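Local atomic coordinates of glycoside hydrolase family protein (Novosphingobium sp. PP1Y, PDB entry 6Q2F), a protein that is an alpha-L-rhamnosidase that probably releases terminal alpha-L-rhamnose from glycosides. Residues L153-T158 with A534-L539; D465-E470 with R555-L560; Q519-R522 with Y526-R529. All blocks are in the same frame, centred on the assembly; numbering follows the deposited sequence.

Interaction 1: residues L153-T158 with A534-L539; sequences LVWSET and ALTGTL
T536 lays its methyl over one face of the W155 indole. The contact is of two kinds, CH-pi and aliphatic. In the first, T536 CG2 stands 3.6 Å from the centroid of the six-membered ring of W155 and 22° off the normal. The methyl is displaced toward the rim, and its closest atom is the fusion carbon, with CG2 to W155 CD2 at 3.4 Å. T536 CB follows the indole toward W155 CE2 at 3.5 Å, the threonine and the indole running antiparallel as they pass. The indole owes its place to chi1 of 56°, which seats CG between the backbone N and the carbonyl carbon, while T536 turns CG2 to the ring and OG1 to a hydrogen bond with the carbonyl of P533.

The second kind is the meeting of two leucine ends. L153 CD2 reaches L535 CD1 at 3.6 Å, L153 lying across L535, roughly perpendicular to it. L153 and W155 both point toward the 534-539 loop from strand 151-160, an edge strand of a four-stranded antiparallel sheet, whereas V154 between them points away. The loop bends just past T536, where G537 N donates to A534 O at 3.1 Å and the backbone angles of G537 suit glycine. With an alanine in place of W155, the T536 methyl would probably be left without its aromatic face and a gap would open between sheet and loop.

All four touching residues are buried and almost all the touching atoms are carbons, the exception being L535 O, 4.0 Å from W155 CH2 and oblique to the ring. The sheet thus meets this loop through shape and dispersion, with the threonine hydroxyl satisfied within its own loop.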
ATOM      1  N   LEU A 153      -9.088  24.721  -3.835  1.00 36.00           N
ATOM      2  CA  LEU A 153      -9.544  25.883  -4.585  1.00 34.37           C
ATOM      3  C   LEU A 153     -11.018  26.167  -4.285  1.00 39.75           C
ATOM      4  O   LEU A 153     -11.833  25.246  -4.187  1.00 35.93           O
ATOM      5  CB  LEU A 153      -9.331  25.637  -6.085  1.00 35.95           C
ATOM      6  CG  LEU A 153      -9.372  26.809  -7.074  1.00 45.03           C
ATOM      7  CD1 LEU A 153      -8.188  27.745  -6.874  1.00 47.49           C
ATOM      8  CD2 LEU A 153      -9.416  26.294  -8.515  1.00 44.86           C
ATOM      9  N   VAL A 154     -11.357  27.454  -4.126  1.00 33.84           N
ATOM     10  CA  VAL A 154     -12.732  27.907  -3.916  1.00 28.86           C
ATOM     11  C   VAL A 154     -12.934  29.153  -4.765  1.00 36.08           C
ATOM     12  O   VAL A 154     -11.977  29.770  -5.235  1.00 38.47           O
ATOM     13  CB  VAL A 154     -13.061  28.224  -2.434  1.00 31.99           C
ATOM     14  CG1 VAL A 154     -13.161  26.934  -1.593  1.00 39.03           C
ATOM     15  CG2 VAL A 154     -12.013  29.145  -1.870  1.00 28.78           C
ATOM     16  N   TRP A 155     -14.194  29.544  -4.946  1.00 37.46           N
ATOM     17  CA  TRP A 155     -14.444  30.645  -5.867  1.00 40.23           C
ATOM     18  C   TRP A 155     -15.800  31.267  -5.607  1.00 46.41           C
ATOM     19  O   TRP A 155     -16.713  30.611  -5.097  1.00 44.37           O
ATOM     20  CB  TRP A 155     -14.372  30.190  -7.333  1.00 31.36           C
ATOM     21  CG  TRP A 155     -15.308  29.070  -7.629  1.00 31.90           C
ATOM     22  CD1 TRP A 155     -16.586  29.169  -8.085  1.00 32.78           C
ATOM     23  CD2 TRP A 155     -15.038  27.673  -7.479  1.00 30.85           C
ATOM     24  NE1 TRP A 155     -17.135  27.914  -8.223  1.00 34.59           N
ATOM     25  CE2 TRP A 155     -16.200  26.978  -7.859  1.00 34.83           C
ATOM     26  CE3 TRP A 155     -13.926  26.947  -7.059  1.00 31.10           C
ATOM     27  CZ2 TRP A 155     -16.284  25.579  -7.838  1.00 31.43           C
ATOM     28  CZ3 TRP A 155     -14.009  25.545  -7.027  1.00 33.94           C
ATOM     29  CH2 TRP A 155     -15.190  24.885  -7.413  1.00 34.65           C
ATOM     30  N   SER A 156     -15.909  32.545  -5.977  1.00 50.14           N
ATOM     31  CA  SER A 156     -17.176  33.225  -6.169  1.00 46.73           C
ATOM     32  C   SER A 156     -17.268  33.656  -7.624  1.00 50.96           C
ATOM     33  O   SER A 156     -16.253  33.792  -8.313  1.00 42.03           O
ATOM     34  CB  SER A 156     -17.319  34.448  -5.259  1.00 46.87           C
ATOM     35  OG  SER A 156     -16.529  35.511  -5.758  1.00 44.37           O
ATOM     36  N   GLU A 157     -18.493  33.840  -8.082  1.00 55.57           N
ATOM     37  CA  GLU A 157     -18.799  34.217  -9.439  1.00 55.47           C
ATOM     38  C   GLU A 157     -19.686  35.425  -9.574  1.00 54.72           C
ATOM     39  O   GLU A 157     -20.596  35.620  -8.827  1.00 54.38           O
ATOM     40  CB  GLU A 157     -19.575  33.122 -10.061  1.00 65.05           C
ATOM     41  CG  GLU A 157     -18.781  32.079 -10.751  1.00 76.58           C
ATOM     42  CD  GLU A 157     -19.652  31.288 -11.673  1.00 91.09           C
ATOM     43  OE1 GLU A 157     -20.659  31.855 -12.172  1.00 94.74           O
ATOM     44  OE2 GLU A 157     -19.336  30.106 -11.893  1.00 92.28           O
ATOM     45  N   THR A 158     -19.423  36.229 -10.572  1.00 55.36           N
ATOM     46  CA  THR A 158     -20.226  37.423 -10.784  1.00 57.41           C
ATOM     47  C   THR A 158     -20.413  37.623 -12.281  1.00 54.18           C
ATOM     48  O   THR A 158     -19.630  37.126 -13.094  1.00 59.03           O
ATOM     49  CB  THR A 158     -19.568  38.656 -10.131  1.00 59.65           C
ATOM     50  OG1 THR A 158     -19.236  38.348  -8.770  1.00 70.73           O
ATOM     51  CG2 THR A 158     -20.511  39.841 -10.124  1.00 56.27           C
ATOM     52  N   ALA A 534     -12.124  25.887 -15.856  1.00 31.53           N
ATOM     53  CA  ALA A 534     -12.504  24.478 -15.911  1.00 31.78           C
ATOM     54  C   ALA A 534     -12.493  23.835 -14.535  1.00 34.80           C
ATOM     55  O   ALA A 534     -13.278  22.916 -14.271  1.00 36.72           O
ATOM     56  CB  ALA A 534     -11.566  23.720 -16.852  1.00 36.60           C
ATOM     57  N   LEU A 535     -11.592  24.272 -13.657  1.00 37.03           N
ATOM     58  CA  LEU A 535     -11.544  23.739 -12.298  1.00 35.45           C
ATOM     59  C   LEU A 535     -12.809  24.053 -11.516  1.00 39.51           C
ATOM     60  O   LEU A 535     -13.061  23.419 -10.481  1.00 34.80           O
ATOM     61  CB  LEU A 535     -10.344  24.314 -11.545  1.00 34.16           C
ATOM     62  CG  LEU A 535      -8.966  23.951 -12.070  1.00 31.91           C
ATOM     63  CD1 LEU A 535      -7.937  24.920 -11.537  1.00 30.73           C
ATOM     64  CD2 LEU A 535      -8.637  22.521 -11.637  1.00 30.56           C
ATOM     65  N   THR A 536     -13.604  25.024 -11.975  1.00 35.63           N
ATOM     66  CA  THR A 536     -14.843  25.401 -11.313  1.00 40.19           C
ATOM     67  C   THR A 536     -16.082  24.969 -12.085  1.00 43.88           C
ATOM     68  O   THR A 536     -17.191  25.338 -11.694  1.00 39.80           O
ATOM     69  CB  THR A 536     -14.893  26.914 -11.095  1.00 32.86           C
ATOM     70  OG1 THR A 536     -15.153  27.557 -12.348  1.00 36.14           O
ATOM     71  CG2 THR A 536     -13.573  27.418 -10.548  1.00 31.66           C
ATOM     72  N   GLY A 537     -15.930  24.209 -13.173  1.00 38.03           N
ATOM     73  CA  GLY A 537     -17.053  23.729 -13.943  1.00 34.98           C
ATOM     74  C   GLY A 537     -17.245  24.410 -15.282  1.00 37.50           C
ATOM     75  O   GLY A 537     -17.996  23.890 -16.115  1.00 37.02           O
ATOM     76  N   THR A 538     -16.603  25.553 -15.520  1.00 41.00           N
ATOM     77  CA  THR A 538     -16.830  26.300 -16.756  1.00 41.67           C
ATOM     78  C   THR A 538     -16.020  25.676 -17.884  1.00 35.01           C
ATOM     79  O   THR A 538     -14.787  25.676 -17.848  1.00 38.77           O
ATOM     80  CB  THR A 538     -16.462  27.770 -16.588  1.00 37.49           C
ATOM     81  OG1 THR A 538     -17.382  28.389 -15.688  1.00 38.18           O
ATOM     82  CG2 THR A 538     -16.529  28.483 -17.947  1.00 42.62           C
ATOM     83  N   LEU A 539     -16.712  25.154 -18.892  1.00 42.69           N
ATOM     84  CA  LEU A 539     -16.035  24.577 -20.042  1.00 45.54           C
ATOM     85  C   LEU A 539     -15.187  25.633 -20.735  1.00 41.91           C
ATOM     86  O   LEU A 539     -15.666  26.724 -21.039  1.00 45.45           O
ATOM     87  CB  LEU A 539     -17.051  23.991 -21.020  1.00 44.21           C
ATOM     88  CG  LEU A 539     -16.459  23.303 -22.247  1.00 46.87           C
ATOM     89  CD1 LEU A 539     -15.546  22.158 -21.845  1.00 42.94           C
ATOM     90  CD2 LEU A 539     -17.570  22.808 -23.157  1.00 43.77           C
TER

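Interaction 2: residues D465-E470 with R555-L560; sequences DKFDGE and RTLADL
With CG anti to its carbonyl carbon (chi1 -46°), the ring of F467 is swung toward helix 543-575, where L557, with its own CG likewise anti to the carbonyl carbon, extends a methyl to receive it. L557 CD2 sits over the centre of the F467 ring, 4.0 Å from the centroid and only 11° off the normal, a CH-pi contact. Another part of the ring lies by the helix backbone, F467 CE1 being 3.4 Å from L557 O. One turn further along, L560 CB packs on F467 CB at 4.0 Å.

In the (beta/alpha)8 barrel to which the parallel strands of this region belong, the pairing brings the entry to helix 469-487 against the neighbouring helix 543-575. F467 is presented by a type I turn from D465 to D468, reinforced by an Asx turn in which F467 N donates to D465 OD1 at 2.9 Å. The other carboxylate oxygen, D465 OD2, is taken by K151 and T513. D468, at the N-cap of helix 469-487, accepts through OD1 from the backbone N of A471.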
ATOM      1  N   ASP A 465       0.877  21.380   3.896  1.00 29.81           N
ATOM      2  CA  ASP A 465       0.601  21.416   2.464  1.00 27.58           C
ATOM      3  C   ASP A 465       1.613  20.549   1.715  1.00 28.23           C
ATOM      4  O   ASP A 465       2.790  20.895   1.619  1.00 24.30           O
ATOM      5  CB  ASP A 465       0.634  22.880   1.983  1.00 24.86           C
ATOM      6  CG  ASP A 465       0.436  23.016   0.471  1.00 30.57           C
ATOM      7  OD1 ASP A 465       0.444  21.982  -0.236  1.00 30.52           O
ATOM      8  OD2 ASP A 465       0.273  24.162  -0.002  1.00 31.80           O
ATOM      9  N   LYS A 466       1.160  19.402   1.201  1.00 24.23           N
ATOM     10  CA  LYS A 466       2.062  18.405   0.643  1.00 27.55           C
ATOM     11  C   LYS A 466       2.670  18.835  -0.690  1.00 35.87           C
ATOM     12  O   LYS A 466       3.610  18.184  -1.161  1.00 32.19           O
ATOM     13  CB  LYS A 466       1.312  17.077   0.473  1.00 25.68           C
ATOM     14  CG  LYS A 466       0.550  16.610   1.731  1.00 23.65           C
ATOM     15  CD  LYS A 466       1.490  15.942   2.732  1.00 26.70           C
ATOM     16  CE  LYS A 466       0.735  15.544   4.022  1.00 26.89           C
ATOM     17  NZ  LYS A 466       1.003  16.472   5.174  1.00 30.83           N
ATOM     18  N   PHE A 467       2.151  19.894  -1.309  1.00 32.39           N
ATOM     19  CA  PHE A 467       2.656  20.382  -2.586  1.00 30.36           C
ATOM     20  C   PHE A 467       3.626  21.550  -2.444  1.00 33.60           C
ATOM     21  O   PHE A 467       4.112  22.055  -3.459  1.00 36.60           O
ATOM     22  CB  PHE A 467       1.476  20.781  -3.484  1.00 31.09           C
ATOM     23  CG  PHE A 467       0.359  19.771  -3.507  1.00 29.72           C
ATOM     24  CD1 PHE A 467       0.588  18.483  -3.974  1.00 28.09           C
ATOM     25  CD2 PHE A 467      -0.924  20.119  -3.084  1.00 26.19           C
ATOM     26  CE1 PHE A 467      -0.425  17.544  -4.003  1.00 27.15           C
ATOM     27  CE2 PHE A 467      -1.945  19.176  -3.104  1.00 34.55           C
ATOM     28  CZ  PHE A 467      -1.693  17.881  -3.556  1.00 32.94           C
ATOM     29  N   ASP A 468       3.919  21.979  -1.219  1.00 31.41           N
ATOM     30  CA  ASP A 468       4.734  23.160  -0.939  1.00 27.96           C
ATOM     31  C   ASP A 468       6.009  22.728  -0.228  1.00 28.02           C
ATOM     32  O   ASP A 468       5.994  22.488   0.980  1.00 27.93           O
ATOM     33  CB  ASP A 468       3.949  24.173  -0.102  1.00 32.60           C
ATOM     34  CG  ASP A 468       4.695  25.490   0.084  1.00 42.65           C
ATOM     35  OD1 ASP A 468       5.866  25.476   0.515  1.00 36.06           O
ATOM     36  OD2 ASP A 468       4.108  26.549  -0.225  1.00 68.03           O
ATOM     37  N   GLY A 469       7.115  22.680  -0.978  1.00 29.80           N
ATOM     38  CA  GLY A 469       8.351  22.134  -0.432  1.00 26.14           C
ATOM     39  C   GLY A 469       8.860  22.898   0.780  1.00 30.12           C
ATOM     40  O   GLY A 469       9.372  22.305   1.737  1.00 22.25           O
ATOM     41  N   GLU A 470       8.764  24.233   0.741  1.00 27.83           N
ATOM     42  CA  GLU A 470       9.212  25.018   1.881  1.00 28.64           C
ATOM     43  C   GLU A 470       8.391  24.705   3.129  1.00 34.54           C
ATOM     44  O   GLU A 470       8.936  24.619   4.232  1.00 26.58           O
ATOM     45  CB  GLU A 470       9.144  26.511   1.551  1.00 27.44           C
ATOM     46  CG  GLU A 470       9.388  27.405   2.756  1.00 29.65           C
ATOM     47  CD  GLU A 470      10.784  27.245   3.339  1.00 33.85           C
ATOM     48  OE1 GLU A 470      11.708  26.776   2.613  1.00 31.69           O
ATOM     49  OE2 GLU A 470      10.964  27.581   4.523  1.00 33.16           O
ATOM     50  N   ARG A 555      -1.917  16.094 -12.874  1.00 25.91           N
ATOM     51  CA  ARG A 555      -0.562  15.565 -12.989  1.00 23.57           C
ATOM     52  C   ARG A 555       0.437  16.472 -12.289  1.00 22.14           C
ATOM     53  O   ARG A 555       1.425  16.000 -11.704  1.00 24.11           O
ATOM     54  CB  ARG A 555      -0.198  15.382 -14.459  1.00 25.76           C
ATOM     55  CG  ARG A 555       1.208  14.846 -14.662  1.00 27.35           C
ATOM     56  CD  ARG A 555       1.351  14.195 -16.017  1.00 28.22           C
ATOM     57  NE  ARG A 555       2.709  13.709 -16.245  1.00 26.26           N
ATOM     58  CZ  ARG A 555       3.049  12.901 -17.242  1.00 26.67           C
ATOM     59  NH1 ARG A 555       2.118  12.479 -18.090  1.00 28.20           N
ATOM     60  NH2 ARG A 555       4.309  12.500 -17.375  1.00 27.22           N
ATOM     61  N   THR A 556       0.199  17.772 -12.321  1.00 23.56           N
ATOM     62  CA  THR A 556       1.092  18.673 -11.607  1.00 22.50           C
ATOM     63  C   THR A 556       1.016  18.443 -10.104  1.00 24.24           C
ATOM     64  O   THR A 556       2.039  18.479  -9.410  1.00 23.85           O
ATOM     65  CB  THR A 556       0.742  20.115 -11.967  1.00 29.07           C
ATOM     66  OG1 THR A 556       0.895  20.294 -13.385  1.00 25.96           O
ATOM     67  CG2 THR A 556       1.649  21.092 -11.233  1.00 29.20           C
ATOM     68  N   LEU A 557      -0.185  18.206  -9.583  1.00 26.35           N
ATOM     69  CA  LEU A 557      -0.313  17.921  -8.158  1.00 28.98           C
ATOM     70  C   LEU A 557       0.443  16.641  -7.808  1.00 28.41           C
ATOM     71  O   LEU A 557       1.181  16.591  -6.818  1.00 28.75           O
ATOM     72  CB  LEU A 557      -1.792  17.800  -7.781  1.00 28.54           C
ATOM     73  CG  LEU A 557      -2.702  19.018  -7.973  1.00 24.54           C
ATOM     74  CD1 LEU A 557      -4.168  18.645  -7.804  1.00 26.88           C
ATOM     75  CD2 LEU A 557      -2.322  20.098  -6.956  1.00 20.60           C
ATOM     76  N   ALA A 558       0.292  15.604  -8.644  1.00 23.66           N
ATOM     77  CA  ALA A 558       1.018  14.356  -8.412  1.00 22.88           C
ATOM     78  C   ALA A 558       2.519  14.585  -8.465  1.00 26.25           C
ATOM     79  O   ALA A 558       3.254  14.062  -7.625  1.00 25.94           O
ATOM     80  CB  ALA A 558       0.594  13.301  -9.430  1.00 21.11           C
ATOM     81  N   ASP A 559       2.990  15.392  -9.428  1.00 26.83           N
ATOM     82  CA  ASP A 559       4.418  15.702  -9.510  1.00 24.61           C
ATOM     83  C   ASP A 559       4.903  16.389  -8.240  1.00 24.87           C
ATOM     84  O   ASP A 559       5.995  16.101  -7.735  1.00 27.41           O
ATOM     85  CB  ASP A 559       4.705  16.603 -10.722  1.00 26.25           C
ATOM     86  CG  ASP A 559       4.599  15.866 -12.069  1.00 27.39           C
ATOM     87  OD1 ASP A 559       4.721  14.611 -12.103  1.00 30.37           O
ATOM     88  OD2 ASP A 559       4.397  16.562 -13.089  1.00 32.40           O
ATOM     89  N   LEU A 560       4.117  17.336  -7.729  1.00 21.62           N
ATOM     90  CA  LEU A 560       4.572  18.104  -6.576  1.00 26.46           C
ATOM     91  C   LEU A 560       4.536  17.265  -5.299  1.00 25.73           C
ATOM     92  O   LEU A 560       5.412  17.396  -4.444  1.00 23.99           O
ATOM     93  CB  LEU A 560       3.746  19.387  -6.441  1.00 23.50           C
ATOM     94  CG  LEU A 560       3.842  20.402  -7.604  1.00 23.87           C
ATOM     95  CD1 LEU A 560       2.868  21.554  -7.424  1.00 25.22           C
ATOM     96  CD2 LEU A 560       5.254  20.941  -7.773  1.00 22.64           C
TER

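Interaction 3: residues Q519-R522 with Y526-R529; sequences QFQR and YDAR
F520 drives the edge of its ring into the face of Y526, a T-shaped pair with planes at 85° and centroids 4.9 Å apart. The setting is a chain reversal: helix 516-524, in the connection between a barrel strand and helix 543-575, ends and the chain doubles back along it as a loop. CE1 of F520 lies over the centre of the tyrosine ring, and the neighbouring F520 CZ comes to 3.4 Å from Y526 CZ. A chi1 of -177° carries the F520 ring away from its own backbone N and out to the returning loop, where one face of it meets A528, whose CB stands 3.6 Å from the F520 centroid in a CH-pi contact offset toward the rim. The carbonyl of Y526 meets the edge of the F520 ring in its plane, O to CD1 at 3.2 Å. One phenylalanine is thus engaged by three kinds of group: aromatic face, methyl and carbonyl oxygen. Beyond the pair, F549 and T556 of helix 543-575 also touch F520, and Y526 OH is hydrogen-bonded to D552 of the same helix.

Q521 folds alongside, kinked at its second torsion (80°). Its CA makes a CA-H...O contact with Y526 O at 3.5 Å, while its OE1 lies near D527 N at an angle too poor for a hydrogen bond. D527 in turn shapes the loop by an Asx turn, R529 N donating to D527 OD1 at 2.9 Å. On the helix, NE and NH2 of R522 both donate to Q519 OE1, which lies in the guanidinium plane, the NH2 bond measuring 2.8 Å.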
ATOM      1  N   GLN A 519       4.443  26.278 -10.943  1.00 26.96           N
ATOM      2  CA  GLN A 519       4.749  24.853 -11.030  1.00 24.76           C
ATOM      3  C   GLN A 519       4.121  24.254 -12.273  1.00 29.31           C
ATOM      4  O   GLN A 519       4.754  23.463 -12.974  1.00 28.31           O
ATOM      5  CB  GLN A 519       4.259  24.100  -9.783  1.00 22.45           C
ATOM      6  CG  GLN A 519       4.838  24.577  -8.453  1.00 22.25           C
ATOM      7  CD  GLN A 519       6.293  24.178  -8.267  1.00 28.00           C
ATOM      8  OE1 GLN A 519       6.961  23.763  -9.209  1.00 23.62           O
ATOM      9  NE2 GLN A 519       6.800  24.327  -7.047  1.00 29.48           N
ATOM     10  N   PHE A 520       2.865  24.599 -12.551  1.00 32.12           N
ATOM     11  CA  PHE A 520       2.199  24.063 -13.734  1.00 32.12           C
ATOM     12  C   PHE A 520       2.937  24.482 -14.999  1.00 30.55           C
ATOM     13  O   PHE A 520       3.192  23.661 -15.885  1.00 27.22           O
ATOM     14  CB  PHE A 520       0.746  24.539 -13.754  1.00 31.13           C
ATOM     15  CG  PHE A 520      -0.071  23.989 -14.888  1.00 29.30           C
ATOM     16  CD1 PHE A 520       0.072  24.494 -16.178  1.00 26.77           C
ATOM     17  CD2 PHE A 520      -1.014  23.000 -14.659  1.00 25.34           C
ATOM     18  CE1 PHE A 520      -0.696  24.010 -17.213  1.00 23.83           C
ATOM     19  CE2 PHE A 520      -1.781  22.503 -15.694  1.00 27.69           C
ATOM     20  CZ  PHE A 520      -1.626  23.019 -16.976  1.00 27.64           C
ATOM     21  N   GLN A 521       3.290  25.770 -15.098  1.00 29.12           N
ATOM     22  CA  GLN A 521       4.030  26.249 -16.257  1.00 31.12           C
ATOM     23  C   GLN A 521       5.348  25.502 -16.415  1.00 32.09           C
ATOM     24  O   GLN A 521       5.710  25.087 -17.523  1.00 32.49           O
ATOM     25  CB  GLN A 521       4.280  27.752 -16.128  1.00 26.90           C
ATOM     26  CG  GLN A 521       5.197  28.290 -17.194  1.00 33.15           C
ATOM     27  CD  GLN A 521       4.463  28.519 -18.483  1.00 39.52           C
ATOM     28  OE1 GLN A 521       3.433  29.187 -18.506  1.00 41.56           O
ATOM     29  NE2 GLN A 521       4.974  27.957 -19.563  1.00 38.17           N
ATOM     30  N   ARG A 522       6.081  25.317 -15.320  1.00 29.33           N
ATOM     31  CA  ARG A 522       7.392  24.691 -15.438  1.00 27.67           C
ATOM     32  C   ARG A 522       7.264  23.213 -15.802  1.00 32.61           C
ATOM     33  O   ARG A 522       8.077  22.686 -16.567  1.00 31.89           O
ATOM     34  CB  ARG A 522       8.178  24.858 -14.136  1.00 29.31           C
ATOM     35  CG  ARG A 522       9.345  23.841 -13.958  1.00 29.53           C
ATOM     36  CD  ARG A 522      10.010  23.971 -12.583  1.00 34.89           C
ATOM     37  NE  ARG A 522       9.214  23.367 -11.503  1.00 37.60           N
ATOM     38  CZ  ARG A 522       9.256  22.078 -11.163  1.00 40.03           C
ATOM     39  NH1 ARG A 522      10.042  21.234 -11.830  1.00 33.04           N
ATOM     40  NH2 ARG A 522       8.491  21.624 -10.173  1.00 34.00           N
ATOM     41  N   TYR A 526       2.911  25.151 -20.333  1.00 32.45           N
ATOM     42  CA  TYR A 526       1.995  26.194 -20.783  1.00 31.41           C
ATOM     43  C   TYR A 526       1.300  26.827 -19.582  1.00 35.13           C
ATOM     44  O   TYR A 526       1.305  26.282 -18.478  1.00 39.84           O
ATOM     45  CB  TYR A 526       0.949  25.670 -21.789  1.00 26.94           C
ATOM     46  CG  TYR A 526      -0.057  24.630 -21.269  1.00 27.16           C
ATOM     47  CD1 TYR A 526       0.291  23.288 -21.154  1.00 29.07           C
ATOM     48  CD2 TYR A 526      -1.369  24.995 -20.939  1.00 32.25           C
ATOM     49  CE1 TYR A 526      -0.631  22.329 -20.694  1.00 31.47           C
ATOM     50  CE2 TYR A 526      -2.305  24.039 -20.483  1.00 31.11           C
ATOM     51  CZ  TYR A 526      -1.922  22.720 -20.367  1.00 34.25           C
ATOM     52  OH  TYR A 526      -2.848  21.784 -19.923  1.00 34.64           O
ATOM     53  N   ASP A 527       0.704  27.993 -19.827  1.00 29.52           N
ATOM     54  CA  ASP A 527       0.069  28.809 -18.795  1.00 33.54           C
ATOM     55  C   ASP A 527      -1.299  28.234 -18.421  1.00 31.86           C
ATOM     56  O   ASP A 527      -2.185  28.122 -19.273  1.00 37.19           O
ATOM     57  CB  ASP A 527      -0.060  30.238 -19.323  1.00 31.63           C
ATOM     58  CG  ASP A 527      -0.483  31.237 -18.254  1.00 39.22           C
ATOM     59  OD1 ASP A 527      -0.860  30.831 -17.132  1.00 39.20           O
ATOM     60  OD2 ASP A 527      -0.444  32.450 -18.556  1.00 46.28           O
ATOM     61  N   ALA A 528      -1.488  27.881 -17.148  1.00 31.57           N
ATOM     62  CA  ALA A 528      -2.780  27.348 -16.718  1.00 29.68           C
ATOM     63  C   ALA A 528      -3.861  28.416 -16.564  1.00 36.36           C
ATOM     64  O   ALA A 528      -5.045  28.063 -16.534  1.00 37.47           O
ATOM     65  CB  ALA A 528      -2.638  26.590 -15.394  1.00 26.49           C
ATOM     66  N   ARG A 529      -3.501  29.702 -16.506  1.00 32.65           N
ATOM     67  CA  ARG A 529      -4.473  30.746 -16.170  1.00 37.14           C
ATOM     68  C   ARG A 529      -5.718  30.750 -17.050  1.00 38.97           C
ATOM     69  O   ARG A 529      -6.830  30.825 -16.499  1.00 38.56           O
ATOM     70  CB  ARG A 529      -3.788  32.119 -16.181  1.00 36.83           C
ATOM     71  CG  ARG A 529      -3.260  32.499 -14.804  1.00 51.23           C
ATOM     72  CD  ARG A 529      -1.909  33.220 -14.871  1.00 60.74           C
ATOM     73  NE  ARG A 529      -2.033  34.640 -15.166  1.00 68.67           N
ATOM     74  CZ  ARG A 529      -1.567  35.223 -16.270  1.00 73.02           C
ATOM     75  NH1 ARG A 529      -0.936  34.501 -17.189  1.00 65.82           N
ATOM     76  NH2 ARG A 529      -1.730  36.532 -16.449  1.00 69.65           N
TER

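Overall arrangement
From the N terminus, strand 151-160 supplies the first half of interaction 1, whose loop stays open until residues 534-539 come back to it. Inside that span 465-470 begins interaction 2, closed only later by 555-560, so the two contacts cross. Interaction 3, between 519-522 and 526-529, is local and nested within both loops. Together they link the four-stranded antiparallel sheet that carries strand 151-160, the start of helix 469-487, helix 516-524 and helix 543-575. Interactions 2 and 3 touch directly, L560 CD2 packing on Q519 CD at 3.4 Å, whereas interaction 1 stands apart, its nearest atoms about 7 Å from those of either neighbour.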